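Local coordinates for protein galactose mutarotase related enzyme (Lactobacillus casei, PDB 3Q1N) that probably binds carbohydrate and may act as an isomerase of the aldose 1-epimerase (galactose mutarotase) family, at residues H45-P51 with F138-P144; A15-A19 with R77-V83; I53-N57 with F257-Q263; E108-V113 with H125-N130. All blocks are in the same frame, centred on the assembly; numbering follows the deposited sequence.

Interaction 1 (H45-P51 with F138-P144). With EDO (1,2-ethanediol), chain J.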
# COMPACT_ATOMS: atom_id res chain seq x y z
N HIS A 45 -5.60 -9.43 0.73
CA HIS A 45 -6.37 -8.64 -0.25
C HIS A 45 -5.77 -7.23 -0.43
O HIS A 45 -5.40 -6.83 -1.53
CB HIS A 45 -7.87 -8.51 0.18
CG HIS A 45 -8.50 -9.79 0.61
ND1 HIS A 45 -9.33 -10.53 -0.22
CD2 HIS A 45 -8.43 -10.48 1.78
CE1 HIS A 45 -9.76 -11.61 0.44
NE2 HIS A 45 -9.24 -11.59 1.66
N ALA A 46 -5.69 -6.49 0.67
CA ALA A 46 -5.22 -5.08 0.63
C ALA A 46 -4.78 -4.59 2.01
O ALA A 46 -5.41 -3.66 2.59
CB ALA A 46 -6.37 -4.16 0.03
N PRO A 47 -3.72 -5.20 2.56
CA PRO A 47 -3.32 -4.80 3.90
C PRO A 47 -2.83 -3.36 4.08
O PRO A 47 -2.26 -2.73 3.14
CB PRO A 47 -2.17 -5.74 4.26
CG PRO A 47 -2.14 -6.79 3.21
CD PRO A 47 -2.90 -6.30 2.02
N ILE A 48 -3.02 -2.89 5.31
CA ILE A 48 -2.39 -1.66 5.77
C ILE A 48 -1.02 -2.00 6.32
O ILE A 48 -0.87 -3.01 7.05
CB ILE A 48 -3.26 -0.95 6.84
CG1 ILE A 48 -4.56 -0.47 6.20
CG2 ILE A 48 -2.46 0.27 7.45
CD1 ILE A 48 -5.61 0.11 7.21
N LEU A 49 -0.03 -1.17 5.99
CA LEU A 49 1.39 -1.36 6.36
C LEU A 49 1.77 -0.24 7.32
O LEU A 49 1.90 0.90 6.92
CB LEU A 49 2.27 -1.34 5.11
CG LEU A 49 1.83 -2.15 3.89
CD1 LEU A 49 2.82 -1.90 2.74
CD2 LEU A 49 1.74 -3.64 4.22
N PHE A 50 1.91 -0.57 8.60
CA PHE A 50 2.30 0.44 9.61
C PHE A 50 2.86 -0.30 10.81
O PHE A 50 2.34 -1.32 11.16
CB PHE A 50 1.08 1.25 10.08
CG PHE A 50 1.35 2.18 11.25
CD1 PHE A 50 1.79 3.48 11.02
CD2 PHE A 50 1.15 1.76 12.58
CE1 PHE A 50 2.03 4.36 12.06
CE2 PHE A 50 1.38 2.65 13.64
CZ PHE A 50 1.82 3.95 13.38
N PRO A 51 3.93 0.23 11.43
CA PRO A 51 4.72 1.43 11.16
C PRO A 51 5.93 1.20 10.25
O PRO A 51 6.81 2.06 10.17
CB PRO A 51 5.14 1.87 12.56
CG PRO A 51 5.34 0.60 13.28
CD PRO A 51 4.29 -0.37 12.73
N PHE A 138 7.76 6.78 11.75
CA PHE A 138 6.92 5.72 11.17
C PHE A 138 6.90 5.80 9.66
O PHE A 138 7.28 6.81 9.05
CB PHE A 138 5.46 5.84 11.67
CG PHE A 138 4.72 6.97 11.04
CD1 PHE A 138 4.85 8.27 11.53
CD2 PHE A 138 3.98 6.77 9.92
CE1 PHE A 138 4.28 9.33 10.88
CE2 PHE A 138 3.36 7.83 9.24
CZ PHE A 138 3.51 9.14 9.75
N ALA A 139 6.50 4.67 9.07
CA ALA A 139 6.07 4.60 7.67
C ALA A 139 4.64 4.11 7.60
O ALA A 139 4.17 3.39 8.49
CB ALA A 139 7.01 3.65 6.83
N LEU A 140 3.93 4.49 6.55
CA LEU A 140 2.54 4.04 6.35
C LEU A 140 2.35 3.72 4.88
O LEU A 140 2.67 4.54 4.01
CB LEU A 140 1.53 5.12 6.78
CG LEU A 140 0.04 4.71 6.68
CD1 LEU A 140 -0.53 4.84 5.29
CD2 LEU A 140 -0.15 3.30 7.16
N GLY A 141 1.84 2.53 4.58
CA GLY A 141 1.51 2.18 3.20
C GLY A 141 0.20 1.40 3.12
O GLY A 141 -0.35 0.95 4.15
N PHE A 142 -0.31 1.28 1.91
CA PHE A 142 -1.54 0.54 1.60
C PHE A 142 -1.18 -0.39 0.41
O PHE A 142 -0.54 0.06 -0.55
CB PHE A 142 -2.62 1.58 1.26
CG PHE A 142 -3.94 1.01 0.75
CD1 PHE A 142 -4.58 -0.07 1.32
CD2 PHE A 142 -4.54 1.65 -0.29
CE1 PHE A 142 -5.78 -0.51 0.83
CE2 PHE A 142 -5.74 1.23 -0.78
CZ PHE A 142 -6.36 0.15 -0.23
N HIS A 143 -1.58 -1.66 0.47
CA HIS A 143 -1.09 -2.75 -0.38
C HIS A 143 -2.22 -3.49 -1.14
O HIS A 143 -2.32 -4.71 -1.09
CB HIS A 143 -0.34 -3.72 0.60
CG HIS A 143 0.60 -4.72 -0.04
ND1 HIS A 143 0.17 -5.72 -0.89
CD2 HIS A 143 1.92 -4.93 0.15
CE1 HIS A 143 1.20 -6.49 -1.22
NE2 HIS A 143 2.27 -6.04 -0.59
N PRO A 144 -3.06 -2.77 -1.92
CA PRO A 144 -4.18 -3.45 -2.59
C PRO A 144 -3.71 -4.23 -3.81
O PRO A 144 -2.94 -3.73 -4.60
CB PRO A 144 -5.06 -2.29 -3.04
CG PRO A 144 -4.15 -1.14 -3.17
CD PRO A 144 -3.21 -1.31 -2.02
C1 EDO J . 5.25 -5.62 -2.43
O1 EDO J . 5.19 -4.60 -1.42
C2 EDO J . 5.55 -6.99 -1.87
O2 EDO J . 4.56 -7.41 -0.90
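A46 O lies at the edge of the F142 ring, near its plane and 3.6 Å from CE1, while P144 CD covers the centre of one face of that ring. The F50 ring has P51 CB over the centre of one face, a neighbour brought there across the cis peptide bond that joins F50 to P51. F138 approaches the F50 ring at a slant, planes 44° apart and centroids 5.9 Å apart. H143 NE2 donates in its ring plane to O2 of a 1,2-ethanediol, probably from the crystallisation liquor, at 2.7 Å. L49 CD1 sits 4.1 Å from H143 CD2 at the same ring's edge. H143 CG stands anti to the backbone N (chi1 -163°), and the ring thus rises on the side of L49, where G141, lacking a side chain, lets the leucine lie close over the backbone. Beneath the side chains the two strands run antiparallel: L49 and G141 exchange a pair of backbone bonds, H143 N reaches P47 O, and A139 N reaches P51 O at 2.8 Å. In the conformers given, L140 CD2 bridges I48 CG2 and F50 CB, while A46 CB presses tightly on P144 CA (3.5 Å). W42 and W242 also meet the H143 ring, and E255 holds the diol from beyond. Face and ligand together suggest a pocket: the I48-F142 side packs into the interior against strands 109-118 and 121-130, whereas the L49-H143 side looks into a site consistent with the sugar cleft of the galactose mutarotase-like beta-sandwich.

Interaction 2 (A15-A19 with R77-V83); sequences AERGA and RDYDFDV. With NO3 (nitrate ion), chain B.
F81 and A19 form the close-packed part of this contact: A19 CB lies over the centre of the F81 ring, 3.7 Å from its centroid and 8° off the normal, a CH-pi contact. G18 C approaches the same ring obliquely, 3.5 Å from CE1. Residues E16 to A19 make a type II beta turn, with G18 at positive phi in its third position, its CA lying against R77 O. Two backbone bonds fasten the turn to 77-83, F81 N to E16 O and G18 N to Y79 O, both 2.9 Å. E16 O also takes the turn's own bond from A19 N, the two donors coming from opposite faces of the carbonyl plane.

The outer side is looser and faces solvent. R17 bends at chi2 and chi3 (64° and 58°), folding its guanidinium back over D78 O and toward D80. There NE makes a salt bridge to D80 OD1 at 2.9 Å; the oxygen lies in the guanidinium plane but is met from above the carboxylate plane. A water links R17 NH2 to D80 OD2 and closes the pair into a ring. The E16 side chain touches V83 lightly, with OE2 3.8 Å from CG2. R77 turns away from the turn, and its NH1 makes a weak bond to a nitrate, probably from the crystallisation liquor.

Around the contact, F81 packs against F93 of strand 90-96 and L111 and V113 of strand 109-118, Y79 rests on helix 99-104, and E16 and V83 both touch I3 of strand 2-6.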
# COMPACT_ATOMS: atom_id res chain seq x y z
N ALA A 15 -12.56 -5.69 6.67
CA ALA A 15 -12.39 -6.49 7.89
C ALA A 15 -11.94 -5.62 9.04
O ALA A 15 -11.05 -4.76 8.89
CB ALA A 15 -11.37 -7.59 7.66
N GLU A 16 -12.55 -5.84 10.21
CA GLU A 16 -12.12 -5.16 11.41
C GLU A 16 -10.67 -5.50 11.69
O GLU A 16 -9.90 -4.64 12.11
CB GLU A 16 -13.01 -5.59 12.59
CG GLU A 16 -14.42 -5.00 12.45
CD GLU A 16 -15.46 -5.58 13.42
OE1 GLU A 16 -15.17 -6.56 14.11
OE2 GLU A 16 -16.60 -5.05 13.44
N ARG A 17 -10.27 -6.73 11.39
CA ARG A 17 -8.86 -7.11 11.51
C ARG A 17 -8.01 -6.36 10.48
O ARG A 17 -8.22 -6.50 9.28
CB ARG A 17 -8.68 -8.63 11.39
CG ARG A 17 -7.19 -9.06 11.35
CD ARG A 17 -6.45 -8.74 12.64
NE ARG A 17 -7.02 -9.35 13.82
CZ ARG A 17 -6.67 -10.55 14.30
NH1 ARG A 17 -5.73 -11.25 13.69
NH2 ARG A 17 -7.25 -11.04 15.40
N GLY A 18 -7.13 -5.49 10.98
CA GLY A 18 -6.26 -4.66 10.13
C GLY A 18 -7.00 -3.60 9.29
O GLY A 18 -6.40 -3.01 8.41
N ALA A 19 -8.28 -3.32 9.59
CA ALA A 19 -9.09 -2.41 8.75
C ALA A 19 -8.84 -2.70 7.27
O ALA A 19 -8.66 -1.80 6.43
CB ALA A 19 -8.76 -0.92 9.06
N ARG A 77 -1.69 -4.51 10.56
CA ARG A 77 -2.46 -5.49 9.83
C ARG A 77 -2.78 -6.67 10.74
O ARG A 77 -3.66 -7.48 10.42
CB ARG A 77 -1.69 -5.95 8.57
CG ARG A 77 -0.39 -6.72 8.85
CD ARG A 77 0.24 -7.32 7.57
NE ARG A 77 0.99 -8.51 7.91
CZ ARG A 77 1.41 -9.46 7.07
NH1 ARG A 77 1.20 -9.40 5.77
NH2 ARG A 77 2.07 -10.50 7.56
N ASP A 78 -2.06 -6.81 11.85
CA ASP A 78 -2.23 -7.99 12.73
C ASP A 78 -3.25 -7.87 13.86
O ASP A 78 -3.53 -8.87 14.53
CB ASP A 78 -0.88 -8.32 13.38
CG ASP A 78 0.14 -8.77 12.36
OD1 ASP A 78 -0.24 -9.59 11.48
OD2 ASP A 78 1.30 -8.30 12.44
N TYR A 79 -3.76 -6.66 14.08
CA TYR A 79 -4.69 -6.39 15.18
C TYR A 79 -5.97 -5.70 14.69
O TYR A 79 -6.04 -5.13 13.60
CB TYR A 79 -4.02 -5.56 16.29
CG TYR A 79 -2.77 -6.22 16.81
CD1 TYR A 79 -2.84 -7.31 17.64
CD2 TYR A 79 -1.49 -5.80 16.39
CE1 TYR A 79 -1.71 -7.95 18.08
CE2 TYR A 79 -0.35 -6.45 16.80
CZ TYR A 79 -0.44 -7.50 17.65
OH TYR A 79 0.73 -8.13 18.07
N ASP A 80 -7.04 -5.86 15.48
CA ASP A 80 -8.33 -5.30 15.12
C ASP A 80 -8.29 -3.78 15.24
O ASP A 80 -7.44 -3.21 15.94
CB ASP A 80 -9.45 -5.83 16.03
CG ASP A 80 -9.86 -7.26 15.71
OD1 ASP A 80 -9.39 -7.86 14.72
OD2 ASP A 80 -10.64 -7.83 16.52
N PHE A 81 -9.19 -3.15 14.50
CA PHE A 81 -9.51 -1.73 14.64
C PHE A 81 -10.94 -1.62 15.15
O PHE A 81 -11.80 -2.44 14.80
CB PHE A 81 -9.45 -1.01 13.28
CG PHE A 81 -8.07 -0.73 12.74
CD1 PHE A 81 -7.18 -1.78 12.41
CD2 PHE A 81 -7.71 0.58 12.40
CE1 PHE A 81 -5.91 -1.47 11.85
CE2 PHE A 81 -6.48 0.88 11.83
CZ PHE A 81 -5.58 -0.14 11.52
N ASP A 82 -11.20 -0.63 16.00
CA ASP A 82 -12.55 -0.35 16.47
C ASP A 82 -13.33 0.42 15.41
O ASP A 82 -12.77 1.25 14.71
CB ASP A 82 -12.49 0.51 17.73
CG ASP A 82 -11.96 -0.23 18.93
OD1 ASP A 82 -12.03 -1.47 18.97
OD2 ASP A 82 -11.49 0.46 19.83
N VAL A 83 -14.64 0.17 15.34
CA VAL A 83 -15.51 0.81 14.34
C VAL A 83 -16.27 2.02 14.97
O VAL A 83 -16.74 1.98 16.12
CB VAL A 83 -16.53 -0.21 13.83
CG1 VAL A 83 -17.58 0.47 12.85
CG2 VAL A 83 -15.81 -1.36 13.17
N NO3 B . 1.20 -7.63 3.21
O1 NO3 B . 0.77 -7.08 4.40
O2 NO3 B . 1.59 -6.87 2.14
O3 NO3 B . 1.26 -8.99 3.07
O HOH W 1 -9.89 -10.38 16.84

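Interaction 3 (I53-N57 with F257-Q263). With NO3 (nitrate ion), chain C; EDO (1,2-ethanediol), chain N.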
# COMPACT_ATOMS: atom_id res chain seq x y z
N ILE A 53 7.05 -0.55 6.23
CA ILE A 53 6.71 -1.10 4.93
C ILE A 53 7.77 -2.12 4.57
O ILE A 53 8.97 -1.86 4.68
CB ILE A 53 6.63 0.04 3.90
CG1 ILE A 53 5.42 0.94 4.17
CG2 ILE A 53 6.59 -0.53 2.44
CD1 ILE A 53 5.51 2.30 3.37
N GLY A 54 7.36 -3.31 4.15
CA GLY A 54 8.35 -4.28 3.74
C GLY A 54 9.13 -4.89 4.88
O GLY A 54 8.67 -4.91 6.02
N LYS A 55 10.32 -5.37 4.57
CA LYS A 55 11.14 -6.09 5.53
C LYS A 55 12.10 -5.13 6.24
O LYS A 55 12.49 -4.13 5.69
CB LYS A 55 11.95 -7.22 4.87
CG LYS A 55 11.19 -8.54 4.61
CD LYS A 55 12.17 -9.60 4.08
CE LYS A 55 11.53 -10.94 3.83
NZ LYS A 55 12.47 -11.90 3.10
N SER A 56 12.46 -5.49 7.46
CA SER A 56 13.44 -4.83 8.29
C SER A 56 14.74 -5.66 8.33
O SER A 56 14.68 -6.90 8.38
CB SER A 56 12.92 -4.64 9.73
OG SER A 56 11.92 -3.65 9.79
N ASN A 57 15.88 -4.98 8.32
CA ASN A 57 17.19 -5.66 8.30
C ASN A 57 17.28 -6.56 9.54
O ASN A 57 17.15 -6.08 10.68
CB ASN A 57 18.32 -4.64 8.32
CG ASN A 57 18.47 -3.90 7.00
OD1 ASN A 57 18.26 -4.47 5.93
ND2 ASN A 57 18.89 -2.62 7.06
N PHE A 257 2.82 4.18 -1.05
CA PHE A 257 3.83 4.10 0.03
C PHE A 257 4.17 5.50 0.56
O PHE A 257 4.67 6.37 -0.21
CB PHE A 257 5.16 3.49 -0.45
CG PHE A 257 5.24 1.95 -0.51
CD1 PHE A 257 4.14 1.12 -0.39
CD2 PHE A 257 6.46 1.38 -0.75
CE1 PHE A 257 4.29 -0.27 -0.49
CE2 PHE A 257 6.60 0.01 -0.84
CZ PHE A 257 5.54 -0.81 -0.72
N ASP A 258 3.95 5.71 1.86
CA ASP A 258 4.58 6.83 2.59
C ASP A 258 5.70 6.27 3.47
O ASP A 258 5.62 6.28 4.68
CB ASP A 258 3.53 7.58 3.42
CG ASP A 258 4.08 8.85 4.06
OD1 ASP A 258 5.09 9.40 3.56
OD2 ASP A 258 3.46 9.30 5.07
N GLY A 259 6.74 5.77 2.80
CA GLY A 259 7.86 5.09 3.43
C GLY A 259 8.41 4.09 2.43
O GLY A 259 7.98 4.03 1.28
N LEU A 260 9.46 3.40 2.85
CA LEU A 260 10.20 2.48 1.98
C LEU A 260 10.72 1.31 2.77
O LEU A 260 11.05 1.44 3.96
CB LEU A 260 11.40 3.20 1.38
CG LEU A 260 11.16 4.35 0.37
CD1 LEU A 260 12.42 5.10 0.08
CD2 LEU A 260 10.53 3.75 -0.88
N PRO A 261 10.84 0.13 2.11
CA PRO A 261 11.55 -0.96 2.78
C PRO A 261 12.96 -0.55 3.14
O PRO A 261 13.53 0.36 2.56
CB PRO A 261 11.62 -2.04 1.68
CG PRO A 261 10.51 -1.64 0.67
CD PRO A 261 10.46 -0.18 0.72
N ASP A 262 13.59 -1.25 4.09
CA ASP A 262 14.93 -0.95 4.45
C ASP A 262 15.91 -1.11 3.28
O ASP A 262 15.75 -1.97 2.40
CB ASP A 262 15.40 -1.89 5.55
CG ASP A 262 15.33 -1.30 6.96
OD1 ASP A 262 15.35 -0.05 7.15
OD2 ASP A 262 15.31 -2.13 7.91
N GLN A 263 16.93 -0.27 3.31
CA GLN A 263 18.14 -0.48 2.51
C GLN A 263 18.97 -1.56 3.20
O GLN A 263 19.24 -1.47 4.38
CB GLN A 263 18.96 0.81 2.39
CG GLN A 263 20.26 0.56 1.64
CD GLN A 263 21.01 1.80 1.20
OE1 GLN A 263 20.49 2.94 1.27
NE2 GLN A 263 22.25 1.60 0.75
N NO3 C . 5.06 -4.68 2.05
O1 NO3 C . 5.03 -4.62 3.44
O2 NO3 C . 5.61 -3.70 1.26
O3 NO3 C . 4.59 -5.80 1.42
C1 EDO N . 6.10 12.66 2.66
O1 EDO N . 6.82 11.68 3.43
C2 EDO N . 5.41 13.63 3.60
O2 EDO N . 4.17 13.07 4.03
O HOH W 2 9.29 1.24 6.13
O HOH W 3 11.14 -1.70 6.26
O HOH W 4 13.20 -1.31 9.45
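I53 sets CG2 over one face of the F257 ring, displaced toward the rim, in a tight CH-pi contact 3.5 Å from the centroid. The other branch ends at CD1, 3.5 Å from G259 C, where the absence of a side chain permits the approach. With CG1 anti to the carbonyl carbon (chi1 -69°), the isoleucine straddles ring and glycine. Further along, D262 OD2 accepts N57 N at 2.9 Å through its anti lone pair, and N57 ND2 reaches Q263 O at 2.9 Å, the acceptor almost in the amide plane.

Waters link the segments: one lies between I53 N and L260 O, another within bonding distance of I53 O and K55 O, and a third connects S56 OG with D262 OD2. D262 OD1 has a weak bond to T268 and a long, weak ion pair with K273, while R181 NE donates to P261 O. F257 leans on Y238 and T240 of strand 238-242.

G54 N and H73 ND1 bind a nitrate, probably from the crystallisation liquor, whose O2 lies 3.5 Å from F257 CZ. Backbone, histidine and aromatic ring thus line a pocket that nitrate occupies in the crystal, consistent with the loop-walled ligand cleft of the galactose mutarotase-like fold.

Interaction 4 (E108-V113 with H125-N130). With EDO (1,2-ethanediol), chain T.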
# COMPACT_ATOMS: atom_id res chain seq x y z
N GLU A 108 2.94 4.98 22.19
CA GLU A 108 1.51 5.16 22.08
C GLU A 108 1.14 5.88 20.79
O GLU A 108 1.76 6.88 20.39
CB GLU A 108 0.94 5.87 23.33
CG GLU A 108 1.29 5.15 24.61
CD GLU A 108 0.46 5.58 25.79
OE1 GLU A 108 -0.16 6.64 25.74
OE2 GLU A 108 0.48 4.82 26.80
N TYR A 109 0.16 5.31 20.09
CA TYR A 109 -0.27 5.86 18.81
C TYR A 109 -1.73 5.70 18.58
O TYR A 109 -2.38 4.82 19.19
CB TYR A 109 0.53 5.23 17.63
CG TYR A 109 0.18 3.76 17.34
CD1 TYR A 109 -0.94 3.42 16.55
CD2 TYR A 109 0.94 2.72 17.90
CE1 TYR A 109 -1.24 2.11 16.31
CE2 TYR A 109 0.62 1.40 17.68
CZ TYR A 109 -0.46 1.08 16.88
OH TYR A 109 -0.80 -0.25 16.64
N THR A 110 -2.23 6.50 17.64
CA THR A 110 -3.55 6.25 17.06
C THR A 110 -3.38 6.17 15.55
O THR A 110 -2.70 6.99 14.96
CB THR A 110 -4.57 7.32 17.39
OG1 THR A 110 -4.70 7.46 18.81
CG2 THR A 110 -5.96 6.96 16.81
N LEU A 111 -3.97 5.13 14.94
CA LEU A 111 -4.03 5.02 13.51
C LEU A 111 -5.49 4.95 13.15
O LEU A 111 -6.17 4.00 13.49
CB LEU A 111 -3.27 3.78 13.02
CG LEU A 111 -3.37 3.45 11.54
CD1 LEU A 111 -2.87 4.64 10.69
CD2 LEU A 111 -2.57 2.14 11.25
N ALA A 112 -5.97 5.98 12.44
CA ALA A 112 -7.37 6.06 12.10
C ALA A 112 -7.50 6.06 10.59
O ALA A 112 -6.72 6.70 9.89
CB ALA A 112 -8.06 7.28 12.73
N VAL A 113 -8.47 5.29 10.10
CA VAL A 113 -8.71 5.16 8.67
C VAL A 113 -10.22 5.32 8.41
O VAL A 113 -11.02 4.60 9.01
CB VAL A 113 -8.23 3.75 8.21
CG1 VAL A 113 -8.25 3.61 6.69
CG2 VAL A 113 -6.83 3.43 8.80
N HIS A 125 -9.01 8.03 3.97
CA HIS A 125 -8.27 9.07 4.67
C HIS A 125 -7.59 8.42 5.88
O HIS A 125 -8.24 7.69 6.64
CB HIS A 125 -9.21 10.22 5.12
CG HIS A 125 -9.65 11.14 4.00
ND1 HIS A 125 -10.62 10.80 3.08
CD2 HIS A 125 -9.25 12.39 3.67
CE1 HIS A 125 -10.77 11.78 2.22
NE2 HIS A 125 -9.98 12.78 2.57
N TYR A 126 -6.29 8.65 6.03
CA TYR A 126 -5.50 8.10 7.15
C TYR A 126 -5.08 9.23 8.07
O TYR A 126 -4.73 10.31 7.57
CB TYR A 126 -4.24 7.45 6.66
CG TYR A 126 -4.46 6.35 5.68
CD1 TYR A 126 -4.54 6.64 4.30
CD2 TYR A 126 -4.63 5.03 6.10
CE1 TYR A 126 -4.76 5.65 3.37
CE2 TYR A 126 -4.83 4.01 5.15
CZ TYR A 126 -4.91 4.33 3.81
OH TYR A 126 -5.12 3.33 2.89
N THR A 127 -5.10 8.99 9.39
CA THR A 127 -4.49 9.92 10.34
C THR A 127 -3.66 9.10 11.30
O THR A 127 -4.19 8.18 11.95
CB THR A 127 -5.54 10.69 11.18
OG1 THR A 127 -6.45 11.41 10.30
CG2 THR A 127 -4.86 11.67 12.11
N VAL A 128 -2.40 9.44 11.38
CA VAL A 128 -1.43 8.83 12.27
C VAL A 128 -1.15 9.88 13.33
O VAL A 128 -0.67 10.96 13.02
CB VAL A 128 -0.12 8.51 11.55
CG1 VAL A 128 0.91 8.03 12.55
CG2 VAL A 128 -0.36 7.42 10.48
N THR A 129 -1.43 9.54 14.57
CA THR A 129 -1.18 10.47 15.69
C THR A 129 -0.17 9.82 16.63
O THR A 129 -0.33 8.67 17.03
CB THR A 129 -2.46 10.80 16.47
OG1 THR A 129 -3.45 11.32 15.56
CG2 THR A 129 -2.16 11.92 17.50
N ASN A 130 0.82 10.63 17.00
CA ASN A 130 1.81 10.29 18.02
C ASN A 130 1.22 10.64 19.38
O ASN A 130 1.20 11.80 19.77
CB ASN A 130 3.14 11.06 17.79
CG ASN A 130 4.17 10.71 18.83
OD1 ASN A 130 3.92 9.78 19.62
ND2 ASN A 130 5.32 11.45 18.87
C1 EDO T . -9.85 8.48 9.97
O1 EDO T . -10.73 9.42 10.49
C2 EDO T . -8.55 9.16 9.56
O2 EDO T . -8.66 10.26 8.71
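L111 reaches across to V128 on the face of the sheet that also carries Y109, V113 and Y126. Its CB points to this face beside the backbone; CG stands anti to the backbone N (chi1 174°), which carries the branch toward the partner strand. At the tip CD1 crosses V128 CG2 at a slant, 3.8 Å away, with T127 O 4.0 Å from the same methyl. Next along, V113 in the conformer given lies side by side with Y126, CG1 3.8 Å from CE2. Y109 swings its ring off toward F50, its hydroxyl bonded to Q95.

The other face carries T110, A112, T127 and T129. T110 CB and T129 CB stand 4.2 Å apart, and T110 OG1 turns to D131. A 1,2-ethanediol, probably from the crystallisation liquor, lies by A112 CB and shares one hydrogen bond with T127 OG1, 3.0 Å from its O2.

Between the faces, T110 with T129 and A112 with T127 are hydrogen-bonded pairs, each tied by two reciprocal N-H to O bonds; T129 N to T110 O is nearly straight at 173°. CA-H contacts to carbonyl oxygens accompany them. The strand axes lie 4.8 Å apart and run 172° from each other, an antiparallel ladder. It is a beta hairpin between strands 90-96 and 284-293 in the large antiparallel sheet, the L111, V113, Y126 and V128 face turned to the interior of the beta-sandwich.

The centre of interaction 1 lies about 5 Å from that of the chain, and this contact touches the other three. Interactions 2 and 4, with centres 13 Å apart, reach the same nine-stranded sheet through strands 82-84, 109-118 and 121-130, and meet where F81 packs on L111 and V113. Interaction 3, about 21 Å from interaction 2 between centres, joins interaction 1 through neighbouring strands 136-147 and 251-258. Along the chain the segments of interactions 1, 2 and 3 alternate, while interaction 4 is nested within the loops closed by 1 and 3. Segments from the first 60 residues are thereby tied to later parts of the chain, placing interactions 1 and 3 beside the probable ligand cleft.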